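Local coordinates for putative uncharacterized protein PH0594 (Pyrococcus horikoshii, PDB 4HXF) that probably acts as a serine peptidase of the prolyl oligopeptidase family, an acylaminoacyl peptidase that assembles into a self-compartmentalizing hexamer, at residues N443-E446 and E447-L451. Numbering follows the deposited sequence.
Sequences NGIE and EFLRL
I445 and L449, one turn apart on helix 436-451, lie side by side and point the same way, with I445 CG2 4.0 Å from L449 CD1. The I445 branch that touches, CG2, stands anti to the backbone N, leaving CG1 anti to the carbonyl carbon (chi1 -65°). The backbone bonds here run i to i+4: L449 N donates to I445 O at 2.9 Å, and F448 N to G444 O. G444 brings no side chain, and its carbonyl oxygen lies 3.4 Å from F448 CB. The F448 ring has I445 O near its plane, at an edge, and meets Y367 of strand 361-368 edge-to-face. I445 and F448 also pack on V382 and V380 of strand 378-384, so these two buried residues seat the helix against the central sheet of the alpha/beta-hydrolase domain. The outer flank is looser and charged. E446 extends into solvent, whereas E447, whose side chain also touches F354 and F356 of strand 352-358, bends at chi2 (61°) and turns its carboxylate to R450. The guanidinium grips it side-on: NE of R450 reaches OE2 of E447 at 2.8 Å, almost in the guanidinium plane, and NH2 of R450 reaches OE1 of E447 at 2.7 Å on the syn lone pair. An alanine in place of E447 is likely to leave the R450 guanidinium without this charged mate and freer to turn, and to lose the side-chain contact with F354 and F356. Two bonds, one to each carboxylate oxygen, fix the mutual rotation of the charged groups and probably stabilise the ionised forms of both in an i to i+3 salt bridge.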
loop_
_atom_site.group_PDB
_atom_site.type_symbol
_atom_site.label_atom_id
_atom_site.label_comp_id
_atom_site.label_asym_id
_atom_site.label_seq_id
_atom_site.Cartn_x
_atom_site.Cartn_y
_atom_site.Cartn_z
ATOM N N ASN A 443 49.136 -30.665 23.304
ATOM C CA ASN A 443 50.533 -30.863 22.922
ATOM C C ASN A 443 50.984 -29.850 21.843
ATOM O O ASN A 443 52.134 -29.420 21.853
ATOM C CB ASN A 443 50.735 -32.329 22.440
ATOM C CG ASN A 443 50.773 -33.302 23.637
ATOM O OD1 ASN A 443 51.256 -32.928 24.712
ATOM N ND2 ASN A 443 50.288 -34.528 23.476
ATOM N N GLY A 444 50.058 -29.476 20.957
ATOM C CA GLY A 444 50.333 -28.455 19.980
ATOM C C GLY A 444 50.575 -27.113 20.586
ATOM O O GLY A 444 51.494 -26.386 20.229
ATOM N N ILE A 445 49.745 -26.806 21.547
ATOM C CA ILE A 445 49.894 -25.535 22.279
ATOM C C ILE A 445 51.214 -25.520 23.000
ATOM O O ILE A 445 51.920 -24.533 22.986
ATOM C CB ILE A 445 48.749 -25.352 23.313
ATOM C CG1 ILE A 445 47.445 -25.226 22.657
ATOM C CG2 ILE A 445 49.040 -24.130 24.255
ATOM C CD1 ILE A 445 46.273 -25.340 23.625
ATOM N N GLU A 446 51.638 -26.614 23.629
ATOM C CA GLU A 446 52.865 -26.713 24.377
ATOM C C GLU A 446 54.055 -26.505 23.468
ATOM O O GLU A 446 54.960 -25.712 23.817
ATOM C CB GLU A 446 52.958 -28.042 25.103
ATOM C CG GLU A 446 54.147 -28.176 25.993
ATOM C CD GLU A 446 54.301 -29.621 26.574
ATOM O OE1 GLU A 446 55.178 -29.746 27.470
ATOM O OE2 GLU A 446 53.611 -30.595 26.107
ATOM N N GLU A 447 53.986 -27.014 22.260
ATOM C CA GLU A 447 55.094 -26.827 21.347
ATOM C C GLU A 447 55.159 -25.390 20.804
ATOM O O GLU A 447 56.241 -24.791 20.745
ATOM C CB GLU A 447 55.054 -27.840 20.206
ATOM C CG GLU A 447 56.139 -27.656 19.117
ATOM C CD GLU A 447 57.603 -27.769 19.570
ATOM O OE1 GLU A 447 58.464 -27.511 18.721
ATOM O OE2 GLU A 447 57.867 -28.064 20.785
ATOM N N PHE A 448 53.961 -24.844 20.506
ATOM C CA PHE A 448 53.869 -23.474 20.087
ATOM C C PHE A 448 54.483 -22.534 21.143
ATOM O O PHE A 448 55.246 -21.597 20.818
ATOM C CB PHE A 448 52.400 -23.105 19.797
ATOM C CG PHE A 448 52.130 -21.639 19.993
ATOM C CD1 PHE A 448 52.466 -20.747 19.008
ATOM C CD2 PHE A 448 51.489 -21.170 21.113
ATOM C CE1 PHE A 448 52.290 -19.371 19.149
ATOM C CE2 PHE A 448 51.247 -19.793 21.264
ATOM C CZ PHE A 448 51.687 -18.891 20.283
ATOM N N LEU A 449 54.174 -22.764 22.417
ATOM C CA LEU A 449 54.699 -21.873 23.503
ATOM C C LEU A 449 56.224 -21.934 23.566
ATOM O O LEU A 449 56.898 -20.964 23.894
ATOM C CB LEU A 449 54.065 -22.220 24.862
ATOM C CG LEU A 449 52.601 -21.960 25.004
ATOM C CD1 LEU A 449 52.095 -22.572 26.323
ATOM C CD2 LEU A 449 52.267 -20.488 24.937
ATOM N N ARG A 450 56.781 -23.129 23.324
ATOM C CA ARG A 450 58.198 -23.349 23.232
ATOM C C ARG A 450 58.824 -22.563 22.102
ATOM O O ARG A 450 59.902 -21.914 22.273
ATOM C CB ARG A 450 58.478 -24.843 23.173
ATOM C CG ARG A 450 59.975 -25.146 23.395
ATOM C CD ARG A 450 60.332 -26.601 23.050
ATOM N NE ARG A 450 60.305 -26.877 21.596
ATOM C CZ ARG A 450 61.214 -26.505 20.701
ATOM N NH1 ARG A 450 62.341 -25.854 21.079
ATOM N NH2 ARG A 450 61.024 -26.832 19.401
ATOM N N LEU A 451 58.178 -22.588 20.955
ATOM C CA LEU A 451 58.614 -21.859 19.778
ATOM C C LEU A 451 58.501 -20.308 19.956
ATOM O O LEU A 451 59.286 -19.538 19.370
ATOM C CB LEU A 451 57.843 -22.308 18.534
ATOM C CG LEU A 451 58.090 -23.780 18.050
ATOM C CD1 LEU A 451 57.007 -24.142 16.984
ATOM C CD2 LEU A 451 59.514 -23.946 17.486
#